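Local coordinates for protein beta sliding clamp (Borrelia burgdorferi, PDB 6DJ8) that probably encircles DNA as a ring-shaped head-to-tail homodimer and tethers DNA polymerases and other proteins to it for processive replication, at residues 57-61 with 62-66; 84-87 with 88-92; 158-161 with 162-166; 281-284 with 285-288. All blocks are in the same frame, centred on the assembly; numbering follows the deposited sequence.

Interaction 1. Residues 57-61 with 62-66; sequences KSTDR and NIFFE
The beta hairpin of strands 53-59 and 64-70 turns round here, and Thr59 and Asp60 lock the turn onto Asn62, Ile63 and Phe64. Ser58 and Phe65 form the antiparallel hydrogen-bonded pair, Ser58 N to Phe65 O at 3.1 Å and Phe65 N to Ser58 O at 2.9 Å. Beyond it, Ile63 O is gripped twice: by the Thr59 hydroxyl, OG1, at 2.7 Å, tilted from the carbonyl plane, and by Asp60 N, which comes in the plane at 3.3 Å. Thr59 OG1 also accepts from Arg61 N two residues on, an ST turn, and sits 3.3 Å above the centre of the Phe64 ring. Asp60 CG stands between its own backbone N and carbonyl carbon (chi1 68°), which carries OD1 forward over the turn. There OD1 takes Asn62 N at 2.8 Å and Ile63 N at 2.7 Å, from opposite faces of the carboxylate. The other oxygen, OD2, makes a salt bridge to Lys223 at the start of helix 223-231. Ser58 OG is hydrogen-bonded to Ala29 O, and the Phe65 ring meets Phe227 of that same helix 223-231. Strand 44-50 flanks one side of the hairpin and strand 254-259 the other.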
# COMPACT_ATOMS: atom_id res chain seq x y z
N LYS A 57 4.07 23.10 -17.33
CA LYS A 57 4.69 22.22 -18.31
C LYS A 57 5.55 21.18 -17.61
O LYS A 57 6.20 21.48 -16.59
CB LYS A 57 5.54 22.98 -19.33
CG LYS A 57 4.75 23.87 -20.28
CD LYS A 57 5.69 24.60 -21.25
CE LYS A 57 5.03 25.78 -21.93
NZ LYS A 57 5.96 26.52 -22.87
N SER A 58 5.54 19.96 -18.14
CA SER A 58 6.43 18.91 -17.68
C SER A 58 6.85 18.09 -18.88
O SER A 58 6.19 18.11 -19.92
CB SER A 58 5.78 18.01 -16.62
OG SER A 58 4.67 17.33 -17.16
N THR A 59 7.98 17.41 -18.76
CA THR A 59 8.40 16.53 -19.84
C THR A 59 9.28 15.43 -19.27
O THR A 59 9.89 15.60 -18.21
CB THR A 59 9.18 17.28 -20.93
OG1 THR A 59 9.55 16.36 -21.97
CG2 THR A 59 10.45 17.93 -20.33
N ASP A 60 9.29 14.29 -19.95
CA ASP A 60 10.32 13.28 -19.71
C ASP A 60 11.35 13.27 -20.83
O ASP A 60 12.13 12.33 -20.96
CB ASP A 60 9.68 11.90 -19.49
CG ASP A 60 9.02 11.33 -20.75
OD1 ASP A 60 9.12 11.92 -21.86
OD2 ASP A 60 8.35 10.28 -20.61
N ARG A 61 11.36 14.34 -21.64
CA ARG A 61 12.20 14.60 -22.80
C ARG A 61 11.68 13.84 -24.03
O ARG A 61 12.25 13.97 -25.11
CB ARG A 61 13.68 14.30 -22.53
CG ARG A 61 14.16 14.92 -21.18
CD ARG A 61 15.65 14.82 -20.96
NE ARG A 61 16.39 15.69 -21.87
CZ ARG A 61 17.71 15.78 -21.91
NH1 ARG A 61 18.29 16.60 -22.78
NH2 ARG A 61 18.46 15.08 -21.06
N ASN A 62 10.59 13.09 -23.90
CA ASN A 62 9.89 12.52 -25.06
C ASN A 62 8.44 12.96 -25.08
O ASN A 62 7.98 13.51 -26.09
CB ASN A 62 9.99 10.99 -25.03
CG ASN A 62 9.54 10.36 -26.33
OD1 ASN A 62 8.47 10.68 -26.86
ND2 ASN A 62 10.36 9.46 -26.86
N ILE A 63 7.70 12.74 -24.01
CA ILE A 63 6.36 13.28 -23.83
C ILE A 63 6.50 14.72 -23.34
O ILE A 63 7.30 15.00 -22.43
CB ILE A 63 5.57 12.44 -22.82
CG1 ILE A 63 5.32 11.03 -23.38
CG2 ILE A 63 4.27 13.14 -22.45
CD1 ILE A 63 4.84 10.02 -22.36
N PHE A 64 5.74 15.63 -23.94
CA PHE A 64 5.71 17.03 -23.55
C PHE A 64 4.28 17.35 -23.16
O PHE A 64 3.35 17.12 -23.94
CB PHE A 64 6.22 17.94 -24.68
CG PHE A 64 7.68 17.84 -24.89
CD1 PHE A 64 8.22 16.84 -25.66
CD2 PHE A 64 8.54 18.71 -24.23
CE1 PHE A 64 9.59 16.74 -25.82
CE2 PHE A 64 9.91 18.62 -24.38
CZ PHE A 64 10.43 17.63 -25.18
N PHE A 65 4.10 17.85 -21.94
CA PHE A 65 2.78 18.03 -21.36
C PHE A 65 2.59 19.49 -21.01
O PHE A 65 3.51 20.15 -20.53
CB PHE A 65 2.62 17.17 -20.09
CG PHE A 65 1.39 17.48 -19.28
CD1 PHE A 65 0.19 16.85 -19.55
CD2 PHE A 65 1.45 18.39 -18.22
CE1 PHE A 65 -0.95 17.12 -18.81
CE2 PHE A 65 0.31 18.68 -17.47
CZ PHE A 65 -0.88 18.04 -17.75
N GLU A 66 1.38 19.99 -21.24
CA GLU A 66 1.07 21.37 -20.88
C GLU A 66 -0.38 21.46 -20.44
O GLU A 66 -1.27 20.92 -21.09
CB GLU A 66 1.36 22.28 -22.08
CG GLU A 66 0.56 23.54 -22.11
CD GLU A 66 1.04 24.51 -23.16
OE1 GLU A 66 0.32 25.50 -23.41
OE2 GLU A 66 2.12 24.28 -23.75

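Interaction 2. Residues 84-87 with 88-92; sequences SNFY and DAVKA
Tyr87 turns one face of its ring to the aliphatic chain of Lys91, one helical turn further on. Lys91 CG lies 4.1 Å above the ring plane, offset toward the rim, and Lys91 CD comes closer still to the ring's border, 3.5 Å from Tyr87 CE2. The lysine chain crosses the ring at a slant and bends about its CG-CD bond (chi3 79°), where it touches the ring. Beneath this pair runs the backbone bond from Lys91 N to Tyr87 O, 2.9 Å. A second i to i+4 pair, Phe86 and Val90, is looser: Val90 CG2 lies over one face of the phenylalanine ring, 4.2 Å from Phe86 CE1. Both pairs belong to helix 83-92 of the N-terminal clamp domain, and Phe86, Tyr87 and Val90 all pack on helix 19-29. On the polar side, two waters join Ser84 to Asp88. Water 1 accepts from Ser84 OG at 2.6 Å and donates to Asp88 OD2 at 2.6 Å as well as to Asn85 OD1. Water 2 donates to Ser84 OG and to Asp88 OD1, the latter at 2.8 Å. Asn85 and Asp88 also pack against Arg324 of the second subunit, and Ala92 O accepts a hydrogen bond from Arg293 of that subunit.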
# COMPACT_ATOMS: atom_id res chain seq x y z
N SER A 84 8.25 17.42 -7.07
CA SER A 84 7.89 16.76 -5.82
C SER A 84 7.79 17.76 -4.66
O SER A 84 6.85 17.71 -3.85
CB SER A 84 8.92 15.66 -5.52
OG SER A 84 8.65 14.99 -4.31
N ASN A 85 8.74 18.69 -4.58
CA ASN A 85 8.68 19.70 -3.52
C ASN A 85 7.48 20.62 -3.71
O ASN A 85 6.78 20.95 -2.74
CB ASN A 85 9.96 20.51 -3.47
CG ASN A 85 11.14 19.71 -2.98
OD1 ASN A 85 10.98 18.59 -2.50
ND2 ASN A 85 12.34 20.28 -3.10
N PHE A 86 7.22 21.05 -4.94
CA PHE A 86 6.10 21.95 -5.19
C PHE A 86 4.78 21.28 -4.83
O PHE A 86 3.90 21.89 -4.23
CB PHE A 86 6.10 22.38 -6.66
CG PHE A 86 5.20 23.53 -6.95
CD1 PHE A 86 4.97 24.51 -6.00
CD2 PHE A 86 4.55 23.62 -8.17
CE1 PHE A 86 4.13 25.58 -6.27
CE2 PHE A 86 3.72 24.69 -8.44
CZ PHE A 86 3.51 25.67 -7.48
N TYR A 87 4.63 20.01 -5.23
CA TYR A 87 3.45 19.25 -4.85
C TYR A 87 3.32 19.16 -3.33
O TYR A 87 2.22 19.33 -2.78
CB TYR A 87 3.52 17.85 -5.46
CG TYR A 87 2.29 17.01 -5.23
CD1 TYR A 87 1.05 17.44 -5.68
CD2 TYR A 87 2.36 15.78 -4.56
CE1 TYR A 87 -0.09 16.68 -5.48
CE2 TYR A 87 1.21 15.01 -4.36
CZ TYR A 87 -0.01 15.47 -4.83
OH TYR A 87 -1.16 14.75 -4.66
N ASP A 88 4.42 18.88 -2.64
CA ASP A 88 4.37 18.80 -1.18
C ASP A 88 3.92 20.12 -0.58
O ASP A 88 3.07 20.14 0.33
CB ASP A 88 5.73 18.39 -0.64
CG ASP A 88 6.01 16.91 -0.84
OD1 ASP A 88 5.07 16.18 -1.22
OD2 ASP A 88 7.16 16.49 -0.64
N ALA A 89 4.44 21.24 -1.10
CA ALA A 89 4.06 22.55 -0.60
C ALA A 89 2.56 22.76 -0.69
O ALA A 89 1.91 23.18 0.28
CB ALA A 89 4.81 23.64 -1.38
N VAL A 90 1.98 22.46 -1.85
CA VAL A 90 0.56 22.69 -2.04
C VAL A 90 -0.27 21.72 -1.20
O VAL A 90 -1.34 22.08 -0.69
CB VAL A 90 0.26 22.60 -3.56
CG1 VAL A 90 -1.21 22.52 -3.81
CG2 VAL A 90 0.92 23.80 -4.29
N LYS A 91 0.18 20.47 -1.05
CA LYS A 91 -0.48 19.57 -0.11
C LYS A 91 -0.38 20.12 1.31
O LYS A 91 -1.33 20.04 2.10
CB LYS A 91 0.13 18.17 -0.17
CG LYS A 91 -0.53 17.25 -1.19
CD LYS A 91 -0.01 15.81 -1.15
CE LYS A 91 -0.59 14.97 0.01
NZ LYS A 91 -0.22 15.37 1.40
N ALA A 92 0.79 20.65 1.66
CA ALA A 92 0.98 21.19 3.01
C ALA A 92 -0.05 22.27 3.30
O ALA A 92 -0.54 22.36 4.43
CB ALA A 92 2.40 21.73 3.15
O HOH W 1 9.25 16.28 -2.16
O HOH W 2 5.84 14.70 -3.46

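Interaction 3. Residues 158-161 with 162-166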
# COMPACT_ATOMS: atom_id res chain seq x y z
N LYS A 158 -14.83 9.52 -23.61
CA LYS A 158 -15.26 8.24 -23.05
C LYS A 158 -14.85 7.07 -23.95
O LYS A 158 -14.34 6.06 -23.47
CB LYS A 158 -16.77 8.27 -22.82
CG LYS A 158 -17.37 6.95 -22.38
CD LYS A 158 -18.74 7.15 -21.74
CE LYS A 158 -19.65 5.94 -21.90
NZ LYS A 158 -20.04 5.73 -23.33
N SER A 159 -15.04 7.21 -25.26
CA SER A 159 -14.65 6.14 -26.16
C SER A 159 -13.14 5.94 -26.15
O SER A 159 -12.65 4.81 -26.05
CB SER A 159 -15.15 6.44 -27.58
OG SER A 159 -16.55 6.70 -27.52
N PHE A 160 -12.38 7.04 -26.24
CA PHE A 160 -10.92 6.94 -26.28
C PHE A 160 -10.39 6.27 -25.02
O PHE A 160 -9.43 5.49 -25.09
CB PHE A 160 -10.32 8.34 -26.41
CG PHE A 160 -8.85 8.35 -26.73
CD1 PHE A 160 -8.25 7.32 -27.43
CD2 PHE A 160 -8.06 9.43 -26.34
CE1 PHE A 160 -6.90 7.35 -27.73
CE2 PHE A 160 -6.71 9.45 -26.64
CZ PHE A 160 -6.13 8.41 -27.34
N LYS A 161 -10.97 6.58 -23.86
CA LYS A 161 -10.56 5.93 -22.62
C LYS A 161 -10.79 4.43 -22.69
O LYS A 161 -9.94 3.63 -22.27
CB LYS A 161 -11.35 6.48 -21.43
CG LYS A 161 -10.87 7.80 -20.89
CD LYS A 161 -11.58 8.14 -19.59
CE LYS A 161 -11.44 7.01 -18.59
NZ LYS A 161 -11.23 7.52 -17.22
N LYS A 162 -11.95 4.01 -23.21
CA LYS A 162 -12.22 2.58 -23.32
C LYS A 162 -11.21 1.91 -24.24
O LYS A 162 -10.66 0.85 -23.91
CB LYS A 162 -13.65 2.35 -23.84
CG LYS A 162 -14.09 0.89 -23.83
CD LYS A 162 -15.61 0.80 -23.94
CE LYS A 162 -16.08 -0.60 -24.33
NZ LYS A 162 -17.55 -0.73 -24.11
N VAL A 163 -10.91 2.53 -25.37
CA VAL A 163 -9.92 1.96 -26.29
C VAL A 163 -8.56 1.86 -25.63
O VAL A 163 -7.86 0.84 -25.75
CB VAL A 163 -9.87 2.79 -27.59
CG1 VAL A 163 -8.70 2.36 -28.44
CG2 VAL A 163 -11.17 2.59 -28.37
N ILE A 164 -8.14 2.91 -24.92
CA ILE A 164 -6.86 2.87 -24.23
C ILE A 164 -6.85 1.73 -23.22
O ILE A 164 -5.88 0.96 -23.14
CB ILE A 164 -6.60 4.23 -23.53
CG1 ILE A 164 -6.23 5.30 -24.54
CG2 ILE A 164 -5.54 4.08 -22.43
CD1 ILE A 164 -6.16 6.71 -23.94
N ASN A 165 -7.93 1.61 -22.45
CA ASN A 165 -8.03 0.54 -21.46
C ASN A 165 -7.91 -0.84 -22.11
O ASN A 165 -7.34 -1.76 -21.52
CB ASN A 165 -9.35 0.68 -20.68
CG ASN A 165 -9.39 -0.19 -19.42
OD1 ASN A 165 -8.44 -0.19 -18.64
ND2 ASN A 165 -10.48 -0.93 -19.23
N ARG A 166 -8.38 -0.99 -23.35
CA ARG A 166 -8.30 -2.28 -24.01
C ARG A 166 -6.99 -2.49 -24.75
O ARG A 166 -6.66 -3.64 -25.08
CB ARG A 166 -9.48 -2.43 -24.98
CG ARG A 166 -10.71 -2.91 -24.24
CD ARG A 166 -12.05 -2.45 -24.80
NE ARG A 166 -13.08 -2.80 -23.83
CZ ARG A 166 -14.11 -3.61 -24.05
NH1 ARG A 166 -14.31 -4.14 -25.25
NH2 ARG A 166 -14.96 -3.86 -23.07
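With CG anti to the backbone N (chi1 -168°), the ring of Phe160 stands out from the helix, and Ile164, with CG1 anti to its own carbonyl carbon (chi1 -74°), reaches back toward it. An extended chi2 carries the isoleucine's terminal methyl on over the ring. Ile164 CD1 thus sits 3.8 Å from the centroid of the Phe160 ring and only 9° off the ring normal, a CH-pi contact over the face. Ile164 CG1 lies nearer the border, 3.9 Å from Phe160 CE1. The same CG1 also packs on the backbone, 3.3 Å from Phe160 O, the carbonyl that accepts from Ile164 N at 2.9 Å. This is one turn of helix 157-167 in the central clamp domain, and the Phe160-Ile164 side faces inward: both side chains touch Phe225 of helix 223-231, and Phe160 also reaches Val238 and Ile240 in strand 237-242. Another i to i+4 pair lies on a more polar side. The extended chain of Lys162 runs over the guanidinium of Arg166, with Lys162 CE 3.5 Å above the centre of the arginine's flat group. Lys162 NZ forms a salt bridge with Glu359, whereas Arg166 NH2 forms one with Glu377 and a weaker, long ion pair with Glu359.

Interaction 4. Residues 281-284 with 285-288; sequences LVSL and GILK
Leu284 O accepts from Lys288 N at 2.8 Å, the shorter of the two backbone bonds here, with an N-H...O angle of 165°. Next to it, Leu287 N donates to Ser283 O at 3.0 Å. These two i to i+4 bonds open helix 284-294 where strand 278-283 of the C-terminal clamp domain ends, so the chain passes from strand to helix with no intervening loop. Ser283 is the N-cap residue, but its side chain makes no capping bond. With Ser283 OG anti to the backbone N (chi1 160°), the hydroxyl oxygen instead lies alongside the end of Ile286, 3.5 Å from its CD1. Both of these side chains also touch Asn334.

On the apolar side, Val282, the last residue but one of the strand, meets the first turn of the helix. Its CG1 lies 4.1 Å from Leu287 CB, and the two side chains cross at about a right angle. Leu287 packs against Phe351 and Ile355 of helix 348-355, and Leu284 shares Ile355 and adds Phe358. In the sheet, Val282 is hydrogen-bonded through its backbone to Ile363 of the neighbouring strand 362-367, and Leu284, the first residue of the helix, likewise to Ser361. Lys288 crosses Leu284 obliquely; its CB and CG stay by Leu284 O, and only its last methylene reaches the leucine side chain, with Lys288 CE 3.9 Å from Leu284 CG and 4.1 Å from Leu284 CD2.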
# COMPACT_ATOMS: atom_id res chain seq x y z
N LEU A 281 -18.24 -20.29 -23.94
CA LEU A 281 -18.89 -19.10 -23.40
C LEU A 281 -18.87 -19.24 -21.89
O LEU A 281 -19.41 -20.21 -21.36
CB LEU A 281 -20.33 -18.97 -23.90
CG LEU A 281 -21.01 -17.64 -23.57
CD1 LEU A 281 -20.35 -16.50 -24.31
CD2 LEU A 281 -22.48 -17.69 -23.88
N VAL A 282 -18.21 -18.30 -21.20
CA VAL A 282 -17.95 -18.43 -19.77
C VAL A 282 -18.46 -17.19 -19.04
O VAL A 282 -18.27 -16.06 -19.50
CB VAL A 282 -16.46 -18.63 -19.46
CG1 VAL A 282 -16.27 -19.01 -17.99
CG2 VAL A 282 -15.86 -19.70 -20.38
N SER A 283 -19.08 -17.41 -17.89
CA SER A 283 -19.50 -16.31 -17.04
C SER A 283 -18.27 -15.58 -16.49
O SER A 283 -17.39 -16.20 -15.89
CB SER A 283 -20.38 -16.85 -15.91
OG SER A 283 -20.44 -15.95 -14.83
N LEU A 284 -18.22 -14.26 -16.70
CA LEU A 284 -17.00 -13.49 -16.45
C LEU A 284 -16.68 -13.39 -14.96
O LEU A 284 -15.53 -13.61 -14.56
CB LEU A 284 -17.13 -12.08 -17.05
CG LEU A 284 -15.87 -11.19 -17.05
CD1 LEU A 284 -14.73 -11.81 -17.85
CD2 LEU A 284 -16.21 -9.79 -17.55
N GLY A 285 -17.66 -13.01 -14.14
CA GLY A 285 -17.40 -12.84 -12.72
C GLY A 285 -16.89 -14.11 -12.06
O GLY A 285 -15.97 -14.08 -11.24
N ILE A 286 -17.47 -15.25 -12.44
CA ILE A 286 -17.04 -16.53 -11.87
C ILE A 286 -15.67 -16.92 -12.41
O ILE A 286 -14.82 -17.44 -11.67
CB ILE A 286 -18.11 -17.60 -12.11
CG1 ILE A 286 -19.24 -17.39 -11.09
CG2 ILE A 286 -17.52 -19.00 -11.98
CD1 ILE A 286 -20.60 -17.49 -11.65
N LEU A 287 -15.41 -16.67 -13.69
CA LEU A 287 -14.06 -16.88 -14.20
C LEU A 287 -13.05 -16.06 -13.40
O LEU A 287 -12.01 -16.58 -12.97
CB LEU A 287 -13.99 -16.52 -15.68
CG LEU A 287 -12.61 -16.78 -16.29
CD1 LEU A 287 -12.18 -18.22 -15.99
CD2 LEU A 287 -12.65 -16.51 -17.80
N LYS A 288 -13.34 -14.77 -13.17
CA LYS A 288 -12.40 -13.93 -12.42
C LYS A 288 -12.15 -14.49 -11.03
O LYS A 288 -11.00 -14.58 -10.58
CB LYS A 288 -12.91 -12.50 -12.30
CG LYS A 288 -12.80 -11.65 -13.55
CD LYS A 288 -13.03 -10.19 -13.17
CE LYS A 288 -13.92 -9.50 -14.18
NZ LYS A 288 -14.30 -8.14 -13.75

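How the interactions relate
All four contacts are local and follow in series along the chain, so none encloses or crosses another. Interaction 1 closes the hairpin turn between strands 53-59 and 64-70; interaction 2, in the same N-terminal domain with its centre about 20 Å away, is a turn of helix 83-92 at the subunit interface. Interaction 3 belongs to helix 157-167 of the central domain, and interaction 4 joins strand 278-283 to helix 284-294 in the C-terminal domain. Helix 223-231 links two of them, receiving Ile63 and Phe65 from 57-66 and Phe160 and Ile164 from 158-166. Interactions 3 and 4 approach to about 8 Å between nearest atoms without touching.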